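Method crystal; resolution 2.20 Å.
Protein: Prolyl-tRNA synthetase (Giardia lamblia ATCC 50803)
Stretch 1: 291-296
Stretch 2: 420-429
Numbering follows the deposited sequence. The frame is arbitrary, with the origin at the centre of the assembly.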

# COMPACT_ATOMS: atom_id res chain seq x y z
N LEU B 291 -14.60 5.15 20.23
CA LEU B 291 -14.72 5.26 18.79
C LEU B 291 -16.10 4.83 18.31
O LEU B 291 -16.76 4.02 18.95
N VAL B 292 -16.49 5.38 17.16
CA VAL B 292 -17.69 5.01 16.43
C VAL B 292 -17.27 5.04 14.96
O VAL B 292 -17.22 6.10 14.35
N LEU B 293 -16.97 3.88 14.39
CA LEU B 293 -16.30 3.79 13.09
C LEU B 293 -17.28 3.64 11.92
O LEU B 293 -18.13 2.75 11.95
N PRO B 294 -17.14 4.48 10.89
CA PRO B 294 -17.80 4.18 9.63
C PRO B 294 -17.34 2.81 9.09
O PRO B 294 -16.19 2.42 9.35
N PRO B 295 -18.22 2.08 8.39
CA PRO B 295 -17.90 0.74 7.89
C PRO B 295 -16.58 0.62 7.11
O PRO B 295 -15.85 -0.35 7.30
N LEU B 296 -16.30 1.60 6.26
CA LEU B 296 -15.06 1.61 5.45
C LEU B 296 -13.82 1.30 6.29
O LEU B 296 -12.97 0.51 5.88
N GLU B 420 -28.66 -2.49 8.02
CA GLU B 420 -28.33 -1.89 9.31
C GLU B 420 -27.04 -1.08 9.26
O GLU B 420 -26.95 -0.02 9.88
N LEU B 421 -26.04 -1.58 8.52
CA LEU B 421 -24.80 -0.83 8.33
C LEU B 421 -25.05 0.46 7.55
O LEU B 421 -24.54 1.51 7.92
N ASP B 422 -25.84 0.36 6.48
CA ASP B 422 -26.22 1.53 5.67
C ASP B 422 -27.02 2.56 6.46
O ASP B 422 -26.81 3.77 6.29
N ALA B 423 -27.94 2.09 7.30
CA ALA B 423 -28.72 3.00 8.14
C ALA B 423 -27.82 3.66 9.18
O ALA B 423 -27.98 4.84 9.51
N TYR B 424 -26.86 2.89 9.68
CA TYR B 424 -25.83 3.37 10.61
C TYR B 424 -25.00 4.51 10.00
O TYR B 424 -24.84 5.57 10.61
N LYS B 425 -24.48 4.28 8.79
CA LYS B 425 -23.79 5.31 8.02
C LYS B 425 -24.61 6.58 7.87
O LYS B 425 -24.11 7.68 8.08
N ALA B 426 -25.88 6.41 7.48
CA ALA B 426 -26.77 7.53 7.23
C ALA B 426 -27.06 8.34 8.50
O ALA B 426 -27.16 9.57 8.43
N ARG B 427 -27.16 7.67 9.66
CA ARG B 427 -27.28 8.39 10.94
C ARG B 427 -25.98 9.14 11.30
O ARG B 427 -26.04 10.29 11.75
N LEU B 428 -24.82 8.51 11.10
CA LEU B 428 -23.54 9.18 11.35
C LEU B 428 -23.41 10.44 10.47
O LEU B 428 -23.01 11.50 10.94
N LYS B 429 -23.76 10.28 9.19
CA LYS B 429 -23.68 11.35 8.19
C LYS B 429 -24.55 12.54 8.56
O LYS B 429 -24.08 13.69 8.56

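A single hydrogen bond joins these two stretches, and it runs from the tip of a buried tyrosine to a backbone carbonyl in an otherwise apolar contact: Tyr424 OH donates to Leu293 O at 2.7 Å. The stretches lie far apart in sequence, and stretch 1, largely loop, crosses a helix whose backbone is bonded i to i+4, as in Leu428 N to Tyr424 O at 3.0 Å; the helix meets stretch 1 through its side chains. Tyrosine suits this place because its rigid ring spans the gap while its hydroxyl gives the buried Leu293 a partner for its backbone O. With chi1 at 169° (t) and chi2 at 73°, the ring reaches out so that Leu293 O lies at its edge, near the ring plane, where a phenolic hydroxyl can donate well. Leu293 N is also near, 3.3 Å from Tyr424 OH, but the angle is too poor for a hydrogen bond.

Leu293 thus contributes mainly through its backbone; its CB points away from the helix. Val292, in the t rotamer, points sideways, yet its CG1 methyl comes within 3.4 Å of Tyr424 OH and 3.5 Å of Leu428 CD2. A compact beta-branched side chain fits well here, touching both helix residues without needing a long reach.

On the helix, Leu421, Tyr424 and Leu428 all point toward the loop. Their spacing of three and then four residues keeps them on one helical face, forming an apolar strip. Leu428 (chi1 m, chi2 t) makes its close contact with Val292 CG1 through CD2, and Leu428 CD1 lies 4.3 Å from Val292 CG1 and 4.4 Å from Pro294 CG, looser contacts. Leu421, also m and t, places CD2 4.3 Å from Pro295 CG.

Pro295 has the largest covered area of any residue in the contact. Its CB points toward the helix, and its ring has a C-gamma exo pucker. Pro295 CD sits 4.0 Å from Tyr424 CE2, at the edge of the aromatic ring, and 3.5 Å from Lys425 CG. Proline is apt here: its closed ring offers an apolar surface, and its nitrogen has no hydrogen that would need a partner.

Lys425 points sideways and shows how a long, charged residue can serve an apolar contact. Its chi1 of -86° (m) sets CG against Pro295 CD, and the rest of the chain (chi2 t, chi3 p, chi4 t) carries NZ on to a hydrogen bond elsewhere in the structure.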

# COMPACT_ATOMS: atom_id res chain seq x y z
CB LEU B 291 -13.66 4.41 18.08
CG LEU B 291 -12.19 4.71 18.38
CD1 LEU B 291 -11.28 3.71 17.68
CD2 LEU B 291 -11.82 6.13 18.01
CB VAL B 292 -18.82 6.04 16.69
CG1 VAL B 292 -20.02 5.79 15.79
CG2 VAL B 292 -19.23 6.04 18.19
CB LEU B 293 -15.32 2.61 13.07
CG LEU B 293 -14.23 2.62 14.14
CD1 LEU B 293 -13.45 1.31 14.10
CD2 LEU B 293 -13.30 3.81 13.95
CB PRO B 294 -17.34 5.30 8.71
CG PRO B 294 -16.94 6.41 9.62
CD PRO B 294 -16.38 5.74 10.83
CB PRO B 295 -19.09 0.40 6.99
CG PRO B 295 -20.23 1.11 7.59
CD PRO B 295 -19.65 2.39 8.21
CB LEU B 296 -14.87 2.98 4.78
CG LEU B 296 -13.57 3.12 3.96
CD1 LEU B 296 -13.63 2.25 2.71
CD2 LEU B 296 -13.27 4.59 3.61
CB GLU B 420 -28.24 -2.96 10.41
CG GLU B 420 -29.59 -3.53 10.83
CD GLU B 420 -30.47 -2.51 11.54
OE1 GLU B 420 -29.98 -1.81 12.45
OE2 GLU B 420 -31.66 -2.43 11.19
CB LEU B 421 -23.73 -1.67 7.63
CG LEU B 421 -23.03 -2.72 8.48
CD1 LEU B 421 -22.16 -3.62 7.60
CD2 LEU B 421 -22.22 -2.07 9.60
CB ASP B 422 -27.04 1.10 4.45
CG ASP B 422 -26.22 0.33 3.43
OD1 ASP B 422 -24.98 0.42 3.47
OD2 ASP B 422 -26.83 -0.37 2.59
CB ALA B 423 -29.89 2.27 8.80
CB TYR B 424 -24.96 2.18 11.02
CG TYR B 424 -23.68 2.45 11.77
CD1 TYR B 424 -23.69 2.84 13.11
CD2 TYR B 424 -22.45 2.20 11.17
CE1 TYR B 424 -22.50 3.02 13.80
CE2 TYR B 424 -21.27 2.38 11.85
CZ TYR B 424 -21.29 2.80 13.16
OH TYR B 424 -20.09 2.97 13.82
CB LYS B 425 -23.47 4.80 6.61
CG LYS B 425 -22.17 4.03 6.49
CD LYS B 425 -21.96 3.53 5.07
CE LYS B 425 -21.64 4.67 4.09
NZ LYS B 425 -21.23 4.12 2.77
CB ALA B 426 -28.08 7.07 6.57
CB ARG B 427 -27.67 7.46 12.09
CG ARG B 427 -29.08 6.89 11.99
CD ARG B 427 -29.48 6.11 13.23
NE ARG B 427 -28.56 5.02 13.56
CZ ARG B 427 -28.64 3.77 13.12
NH1 ARG B 427 -29.61 3.39 12.28
NH2 ARG B 427 -27.74 2.88 13.51
CB LEU B 428 -22.36 8.24 11.09
CG LEU B 428 -22.14 7.02 11.99
CD1 LEU B 428 -20.84 6.32 11.58
CD2 LEU B 428 -22.11 7.36 13.48
CB LYS B 429 -24.12 10.80 6.83
CG LYS B 429 -23.64 11.56 5.62
CD LYS B 429 -24.03 10.79 4.35
CE LYS B 429 -23.73 11.57 3.09
NZ LYS B 429 -24.62 12.76 2.95